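Local coordinates for protein tyrosine phosphatase (Orf virus, PDB 5NCR) that acts as a homodimeric tyrosine phosphatase with triple substrate specificity, which probably includes phosphoserine in proteins, at residues 8-18 against 144-152; 91-102 against 121-129. The protein carries 2 engineered substitutions. One frame throughout, in Å; residues are numbered along the deposited sequence.

Interaction 1 of 2, residues 8-18 against 144-152; sequences YARLLLRCTRA and FVYFLKTYY
Beside the disulfide that joins the two subunits, the N-terminal helix lays L12 and C15 against F144 and L148 of helix 140-158. Segments 8-15 and 144-152 run nearly parallel, their axes 18° apart and 10.3 Å from each other at closest approach. F144 is a knob in a hole made by Y8, L11, L12 and C15; with CG anti to its backbone N (chi1 177°), its ring extends from helix 140-158 in among them. L12 CD1 lies over one face, 4.0 Å from the F144 centroid, while Y8 O meets the ring edge at F144 CE2 (3.4 Å). The other methyl of L12, CD2, leans on F147 CD1 (3.8 Å). Where the N-terminal helix ends, polar bonds join the packing. Y152 OH donates to C15 O over 2.7 Å, in the carbonyl plane and on a lone pair. T16 sets CB over a face of the Y151 ring in a CH-pi contact, and its OG1 turns back to L12 O (2.8 Å); the T16 amide reaches that same oxygen from the opposite face of the carbonyl. A water bridges A18 N and Y151 OH. C15 SG is bonded to C15 of the second subunit, whose R14 makes a cation-pi contact with Y152. Helix 165-177 packs alongside, I172 touching L12 and F147 while R168 hydrogen-bonds T16 OG1 and L13 O.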
# COMPACT_ATOMS: atom_id res chain seq x y z
N TYR B 8 5.89 1.46 -9.03
CA TYR B 8 5.14 2.05 -7.93
C TYR B 8 3.67 2.23 -8.34
O TYR B 8 2.81 2.07 -7.50
CB TYR B 8 5.76 3.40 -7.47
CG TYR B 8 7.11 3.30 -6.78
CD1 TYR B 8 7.63 2.08 -6.38
CD2 TYR B 8 7.87 4.45 -6.54
CE1 TYR B 8 8.90 1.98 -5.79
CE2 TYR B 8 9.13 4.37 -5.93
CZ TYR B 8 9.64 3.14 -5.56
OH TYR B 8 10.86 3.05 -4.94
N ALA B 9 3.39 2.54 -9.63
CA ALA B 9 2.03 2.74 -10.12
C ALA B 9 1.24 1.44 -10.03
O ALA B 9 0.15 1.46 -9.49
CB ALA B 9 2.01 3.27 -11.54
N ARG B 10 1.83 0.32 -10.48
CA ARG B 10 1.22 -1.01 -10.45
C ARG B 10 1.07 -1.49 -9.00
O ARG B 10 0.05 -2.10 -8.65
CB ARG B 10 2.06 -2.00 -11.28
N LEU B 11 2.07 -1.19 -8.15
CA LEU B 11 2.07 -1.50 -6.71
C LEU B 11 0.84 -0.79 -6.06
O LEU B 11 0.06 -1.44 -5.36
CB LEU B 11 3.35 -0.94 -6.08
CG LEU B 11 4.15 -1.77 -5.10
CD1 LEU B 11 4.43 -3.21 -5.62
CD2 LEU B 11 5.48 -1.11 -4.84
N LEU B 12 0.67 0.51 -6.32
CA LEU B 12 -0.44 1.31 -5.78
C LEU B 12 -1.81 0.87 -6.32
O LEU B 12 -2.77 0.78 -5.55
CB LEU B 12 -0.22 2.82 -5.97
CG LEU B 12 -1.23 3.77 -5.28
CD1 LEU B 12 -1.37 3.46 -3.75
CD2 LEU B 12 -0.84 5.21 -5.50
N LEU B 13 -1.89 0.52 -7.62
CA LEU B 13 -3.11 -0.00 -8.21
C LEU B 13 -3.55 -1.28 -7.46
O LEU B 13 -4.72 -1.42 -7.18
CB LEU B 13 -2.91 -0.28 -9.69
CG LEU B 13 -4.19 -0.66 -10.44
CD1 LEU B 13 -5.19 0.54 -10.50
CD2 LEU B 13 -3.87 -1.18 -11.82
N ARG B 14 -2.58 -2.16 -7.09
CA ARG B 14 -2.81 -3.37 -6.30
C ARG B 14 -3.20 -3.01 -4.88
O ARG B 14 -4.15 -3.63 -4.38
CB ARG B 14 -1.58 -4.29 -6.32
CG ARG B 14 -1.95 -5.72 -5.99
CD ARG B 14 -0.75 -6.64 -5.94
NE ARG B 14 -1.08 -7.93 -5.33
CZ ARG B 14 -0.22 -8.93 -5.17
NH1 ARG B 14 1.03 -8.81 -5.59
NH2 ARG B 14 -0.61 -10.06 -4.60
N CYS B 15 -2.46 -2.07 -4.19
CA CYS B 15 -2.79 -1.56 -2.84
C CYS B 15 -4.27 -1.10 -2.75
O CYS B 15 -4.90 -1.25 -1.70
CB CYS B 15 -1.89 -0.40 -2.45
SG CYS B 15 -0.23 -0.87 -1.91
N THR B 16 -4.78 -0.51 -3.84
CA THR B 16 -6.13 0.04 -3.89
C THR B 16 -7.16 -0.90 -4.56
O THR B 16 -8.32 -0.48 -4.78
CB THR B 16 -6.10 1.44 -4.53
OG1 THR B 16 -5.50 1.38 -5.82
CG2 THR B 16 -5.39 2.46 -3.66
N ARG B 17 -6.76 -2.15 -4.87
CA ARG B 17 -7.64 -3.20 -5.37
C ARG B 17 -8.30 -3.76 -4.08
O ARG B 17 -7.76 -4.62 -3.39
CB ARG B 17 -6.85 -4.29 -6.11
CG ARG B 17 -7.70 -5.32 -6.82
CD ARG B 17 -6.85 -6.27 -7.62
NE ARG B 17 -7.68 -7.18 -8.42
CZ ARG B 17 -7.43 -8.48 -8.58
NH1 ARG B 17 -6.37 -9.04 -7.99
NH2 ARG B 17 -8.23 -9.23 -9.32
N ALA B 18 -9.42 -3.15 -3.71
CA ALA B 18 -10.14 -3.41 -2.47
C ALA B 18 -11.12 -4.60 -2.52
O ALA B 18 -11.71 -4.96 -1.50
CB ALA B 18 -10.84 -2.14 -2.02
N PHE B 144 2.12 8.82 -3.02
CA PHE B 144 1.74 7.40 -3.05
C PHE B 144 0.89 7.03 -1.84
O PHE B 144 -0.18 6.46 -1.99
CB PHE B 144 3.01 6.50 -3.17
CG PHE B 144 2.79 5.00 -3.14
CD1 PHE B 144 2.32 4.37 -1.99
CD2 PHE B 144 3.07 4.21 -4.25
CE1 PHE B 144 2.11 2.99 -1.95
CE2 PHE B 144 2.89 2.82 -4.20
CZ PHE B 144 2.41 2.22 -3.06
N VAL B 145 1.38 7.37 -0.66
CA VAL B 145 0.73 7.08 0.62
C VAL B 145 -0.56 7.95 0.78
O VAL B 145 -1.56 7.47 1.30
CB VAL B 145 1.72 7.27 1.80
CG1 VAL B 145 0.99 7.23 3.14
CG2 VAL B 145 2.83 6.21 1.76
N TYR B 146 -0.51 9.22 0.34
CA TYR B 146 -1.67 10.08 0.44
C TYR B 146 -2.79 9.53 -0.44
O TYR B 146 -3.93 9.54 -0.01
CB TYR B 146 -1.35 11.55 0.11
CG TYR B 146 -2.56 12.46 0.29
CD1 TYR B 146 -2.92 12.95 1.54
CD2 TYR B 146 -3.40 12.75 -0.79
CE1 TYR B 146 -4.07 13.73 1.72
CE2 TYR B 146 -4.56 13.51 -0.62
CZ TYR B 146 -4.89 14.00 0.63
OH TYR B 146 -6.03 14.75 0.76
N PHE B 147 -2.45 9.03 -1.66
CA PHE B 147 -3.43 8.48 -2.59
C PHE B 147 -4.08 7.26 -1.92
O PHE B 147 -5.30 7.12 -1.94
CB PHE B 147 -2.76 8.06 -3.90
CG PHE B 147 -3.74 7.67 -5.00
CD1 PHE B 147 -4.37 6.42 -4.98
CD2 PHE B 147 -3.98 8.52 -6.07
CE1 PHE B 147 -5.26 6.06 -6.00
CE2 PHE B 147 -4.92 8.18 -7.06
CZ PHE B 147 -5.53 6.94 -7.04
N LEU B 148 -3.26 6.39 -1.35
CA LEU B 148 -3.66 5.19 -0.65
C LEU B 148 -4.64 5.49 0.51
O LEU B 148 -5.74 4.94 0.54
CB LEU B 148 -2.42 4.45 -0.14
CG LEU B 148 -2.65 3.19 0.65
CD1 LEU B 148 -3.44 2.14 -0.16
CD2 LEU B 148 -1.36 2.66 1.15
N LYS B 149 -4.24 6.37 1.44
CA LYS B 149 -5.01 6.76 2.62
C LYS B 149 -6.34 7.41 2.19
O LYS B 149 -7.38 7.03 2.72
CB LYS B 149 -4.16 7.71 3.48
CG LYS B 149 -4.80 8.24 4.76
CD LYS B 149 -3.74 8.99 5.61
CE LYS B 149 -4.26 10.19 6.36
NZ LYS B 149 -4.89 9.81 7.65
N THR B 150 -6.31 8.32 1.20
CA THR B 150 -7.47 9.05 0.71
C THR B 150 -8.46 8.12 0.01
O THR B 150 -9.66 8.27 0.20
CB THR B 150 -7.01 10.21 -0.18
OG1 THR B 150 -6.09 10.99 0.58
CG2 THR B 150 -8.16 11.08 -0.66
N TYR B 151 -7.95 7.19 -0.80
CA TYR B 151 -8.76 6.21 -1.51
C TYR B 151 -9.59 5.38 -0.50
O TYR B 151 -10.79 5.22 -0.69
CB TYR B 151 -7.86 5.28 -2.35
CG TYR B 151 -8.70 4.22 -3.03
CD1 TYR B 151 -9.45 4.53 -4.16
CD2 TYR B 151 -8.84 2.96 -2.47
CE1 TYR B 151 -10.29 3.59 -4.74
CE2 TYR B 151 -9.68 2.01 -3.04
CZ TYR B 151 -10.41 2.33 -4.17
OH TYR B 151 -11.22 1.40 -4.76
N TYR B 152 -8.92 4.84 0.53
CA TYR B 152 -9.58 4.02 1.56
C TYR B 152 -10.47 4.84 2.47
O TYR B 152 -11.50 4.35 2.91
CB TYR B 152 -8.59 3.15 2.32
CG TYR B 152 -8.26 1.90 1.51
CD1 TYR B 152 -9.23 0.94 1.26
CD2 TYR B 152 -7.01 1.73 0.93
CE1 TYR B 152 -8.97 -0.17 0.47
CE2 TYR B 152 -6.73 0.62 0.14
CZ TYR B 152 -7.71 -0.34 -0.08
OH TYR B 152 -7.50 -1.43 -0.89
O HOH W 1 -10.98 -1.24 -5.69

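Interaction 2 of 2, residues 91-102 against 121-129; sequences MPALVKLLARLE and AAAMGYVMH
Y126 overlaps L98: the CB of L98 sits over one face of the tyrosine ring, 3.9 Å from the Y126 centroid and offset toward the rim. The ring is a knob among V95, L98, A99 and E102, put there by a first torsion that carries Y126 CG anti to the backbone N (chi1 177°). L98 CD1 follows the ring back to its root and touches Y126 CB at 3.7 Å. At the far end, Y126 OH lies against the aliphatic part of E102, 3.2 Å from E102 CG. The carboxylate itself is engaged beyond the contact, with E102 OE1 accepting from T32 OG1 and H34 N.

One turn further along helix 118-134, H129 offers a ring face to V95. V95 CG2 stands 3.9 Å from the H129 centroid, and A99 CB comes in at the edge of the same ring. H129 ND1 is buried by this contact and has no polar partner anywhere in the model.

Segments 91-102 and 121-129 cross at 68°. Helix 90-103 connects the parallel strands 73-76 and 108-111, a beta-alpha-beta crossover that passes over strand 57-60 between them. The loop between strand 108-111 and helix 118-134 is, as in other cysteine-dependent phosphatases, probably the phosphate-binding loop.

Where the backbones come close, G125 presents bare main chain: V95 CG1 rests 3.5 Å from G125 C and also touches Y126 N. M91, its chain bent at chi2 and chi3, curls its sulfur over the same helix, with SD 3.9 Å from A122 CA and the terminal methyl beside A121 O. L94 CD2 meets A122 CB at 3.7 Å. L98 and A122 both touch V110 of strand 108-111, and M174 of helix 165-177 packs on M91.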
# COMPACT_ATOMS: atom_id res chain seq x y z
N MET B 91 -9.18 14.98 -16.90
CA MET B 91 -8.82 15.24 -15.51
C MET B 91 -8.14 16.60 -15.25
O MET B 91 -8.61 17.27 -14.34
CB MET B 91 -7.98 14.10 -14.91
CG MET B 91 -8.24 13.90 -13.42
SD MET B 91 -10.02 13.85 -12.94
CE MET B 91 -10.62 12.47 -13.86
N PRO B 92 -7.10 17.04 -15.99
CA PRO B 92 -6.51 18.37 -15.69
C PRO B 92 -7.52 19.51 -15.77
O PRO B 92 -7.51 20.38 -14.91
CB PRO B 92 -5.39 18.52 -16.73
CG PRO B 92 -5.06 17.12 -17.13
CD PRO B 92 -6.39 16.40 -17.12
N ALA B 93 -8.40 19.50 -16.78
CA ALA B 93 -9.43 20.53 -16.94
C ALA B 93 -10.48 20.42 -15.88
O ALA B 93 -10.88 21.43 -15.32
CB ALA B 93 -10.05 20.46 -18.32
N LEU B 94 -10.90 19.19 -15.55
CA LEU B 94 -11.91 18.97 -14.54
C LEU B 94 -11.46 19.38 -13.13
O LEU B 94 -12.21 20.05 -12.44
CB LEU B 94 -12.41 17.53 -14.59
CG LEU B 94 -13.62 17.17 -13.77
CD1 LEU B 94 -14.73 18.25 -13.87
CD2 LEU B 94 -14.11 15.81 -14.16
N VAL B 95 -10.23 19.04 -12.74
CA VAL B 95 -9.76 19.45 -11.39
C VAL B 95 -9.63 20.97 -11.29
O VAL B 95 -9.93 21.54 -10.23
CB VAL B 95 -8.48 18.70 -10.92
CG1 VAL B 95 -8.70 17.20 -10.90
CG2 VAL B 95 -7.26 19.06 -11.76
N LYS B 96 -9.20 21.63 -12.37
CA LYS B 96 -9.08 23.09 -12.42
C LYS B 96 -10.46 23.72 -12.32
O LYS B 96 -10.65 24.66 -11.54
CB LYS B 96 -8.36 23.53 -13.70
CG LYS B 96 -7.86 24.97 -13.62
CD LYS B 96 -7.09 25.39 -14.86
CE LYS B 96 -6.69 26.86 -14.78
NZ LYS B 96 -7.84 27.78 -15.02
N LEU B 97 -11.46 23.15 -13.03
CA LEU B 97 -12.85 23.60 -12.99
C LEU B 97 -13.43 23.47 -11.56
O LEU B 97 -14.06 24.40 -11.07
CB LEU B 97 -13.71 22.81 -14.01
CG LEU B 97 -15.26 22.91 -13.93
CD1 LEU B 97 -15.74 24.30 -14.19
CD2 LEU B 97 -15.91 21.97 -14.89
N LEU B 98 -13.23 22.31 -10.91
CA LEU B 98 -13.72 22.08 -9.55
C LEU B 98 -13.06 23.02 -8.54
O LEU B 98 -13.75 23.57 -7.68
CB LEU B 98 -13.58 20.61 -9.14
CG LEU B 98 -14.44 19.61 -9.94
CD1 LEU B 98 -14.10 18.20 -9.57
CD2 LEU B 98 -15.94 19.88 -9.78
N ALA B 99 -11.75 23.29 -8.71
CA ALA B 99 -11.02 24.23 -7.85
C ALA B 99 -11.57 25.68 -8.03
O ALA B 99 -11.68 26.42 -7.04
CB ALA B 99 -9.53 24.18 -8.16
N ARG B 100 -11.94 26.06 -9.27
CA ARG B 100 -12.50 27.38 -9.57
C ARG B 100 -13.90 27.52 -8.93
O ARG B 100 -14.20 28.58 -8.37
CB ARG B 100 -12.57 27.61 -11.09
CG ARG B 100 -12.60 29.07 -11.51
CD ARG B 100 -13.08 29.27 -12.95
NE ARG B 100 -14.54 29.32 -13.04
CZ ARG B 100 -15.27 28.51 -13.81
NH1 ARG B 100 -14.69 27.60 -14.57
NH2 ARG B 100 -16.60 28.62 -13.82
N LEU B 101 -14.74 26.47 -9.02
CA LEU B 101 -16.09 26.48 -8.44
C LEU B 101 -16.02 26.57 -6.91
O LEU B 101 -16.79 27.31 -6.30
CB LEU B 101 -16.94 25.28 -8.91
CG LEU B 101 -17.19 25.19 -10.43
CD1 LEU B 101 -17.71 23.83 -10.85
CD2 LEU B 101 -18.10 26.29 -10.93
N GLU B 102 -15.06 25.85 -6.30
CA GLU B 102 -14.76 25.83 -4.87
C GLU B 102 -14.35 27.24 -4.43
O GLU B 102 -14.90 27.75 -3.45
CB GLU B 102 -13.63 24.82 -4.57
CG GLU B 102 -13.28 24.65 -3.10
CD GLU B 102 -14.33 23.96 -2.25
OE1 GLU B 102 -15.06 23.11 -2.79
OE2 GLU B 102 -14.46 24.31 -1.05
N ALA B 121 -13.71 8.98 -10.00
CA ALA B 121 -12.41 9.35 -10.59
C ALA B 121 -12.18 10.86 -10.56
O ALA B 121 -11.11 11.31 -10.17
CB ALA B 121 -12.29 8.81 -12.01
N ALA B 122 -13.22 11.62 -10.83
CA ALA B 122 -13.19 13.09 -10.76
C ALA B 122 -12.93 13.53 -9.32
O ALA B 122 -12.06 14.37 -9.08
CB ALA B 122 -14.52 13.65 -11.24
N ALA B 123 -13.65 12.90 -8.36
CA ALA B 123 -13.53 13.14 -6.93
C ALA B 123 -12.08 12.87 -6.44
O ALA B 123 -11.50 13.70 -5.76
CB ALA B 123 -14.51 12.25 -6.19
N MET B 124 -11.51 11.72 -6.81
CA MET B 124 -10.14 11.33 -6.45
C MET B 124 -9.14 12.31 -7.03
O MET B 124 -8.27 12.80 -6.30
CB MET B 124 -9.83 9.91 -6.96
CG MET B 124 -8.58 9.30 -6.33
SD MET B 124 -8.77 9.04 -4.52
CE MET B 124 -7.02 8.98 -4.05
N GLY B 125 -9.32 12.64 -8.32
CA GLY B 125 -8.45 13.61 -8.98
C GLY B 125 -8.46 14.95 -8.28
O GLY B 125 -7.41 15.51 -8.00
N TYR B 126 -9.65 15.45 -7.97
CA TYR B 126 -9.81 16.75 -7.31
C TYR B 126 -9.21 16.80 -5.89
O TYR B 126 -8.57 17.79 -5.53
CB TYR B 126 -11.27 17.19 -7.34
CG TYR B 126 -11.48 18.49 -6.62
CD1 TYR B 126 -10.83 19.65 -7.02
CD2 TYR B 126 -12.26 18.55 -5.47
CE1 TYR B 126 -10.97 20.84 -6.30
CE2 TYR B 126 -12.44 19.75 -4.78
CZ TYR B 126 -11.79 20.89 -5.19
OH TYR B 126 -11.94 22.05 -4.47
N VAL B 127 -9.41 15.75 -5.11
CA VAL B 127 -8.85 15.63 -3.76
C VAL B 127 -7.30 15.60 -3.83
O VAL B 127 -6.65 16.26 -3.04
CB VAL B 127 -9.47 14.43 -2.99
CG1 VAL B 127 -8.72 14.19 -1.68
CG2 VAL B 127 -10.96 14.68 -2.71
N MET B 128 -6.75 14.88 -4.81
CA MET B 128 -5.29 14.81 -5.04
C MET B 128 -4.76 16.17 -5.45
O MET B 128 -3.81 16.67 -4.85
CB MET B 128 -4.92 13.76 -6.12
CG MET B 128 -5.08 12.31 -5.65
SD MET B 128 -4.15 11.83 -4.15
CE MET B 128 -2.41 12.11 -4.69
N HIS B 129 -5.45 16.82 -6.41
CA HIS B 129 -5.12 18.16 -6.89
C HIS B 129 -5.13 19.18 -5.75
O HIS B 129 -4.22 20.00 -5.66
CB HIS B 129 -6.10 18.60 -7.97
CG HIS B 129 -5.81 19.96 -8.49
ND1 HIS B 129 -6.58 21.06 -8.11
CD2 HIS B 129 -4.83 20.38 -9.31
CE1 HIS B 129 -6.06 22.09 -8.75
NE2 HIS B 129 -5.01 21.73 -9.48

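In the fold
Both contacts are buried helix pairs, but interaction 2 lies nearer the centre, its centre 8 Å from that of the chain, whereas interaction 1 lies 15 Å out, at the subunit boundary. They meet where helix 118-134 packs on helix 140-158: M124 against F147, and V127 against Y146 and T150. Helix 165-177 touches both. Along the chain, interaction 2 is nested inside the loop that 8-18 and 144-152 close. Their chemistry differs accordingly. The steep crossing of 91-102 and 121-129 has no hydrogen bond between its segments, while the near-parallel pair at the interface has a tyrosine-carbonyl bond and a water bridge between its segments, and carries the cysteine of the intersubunit disulfide.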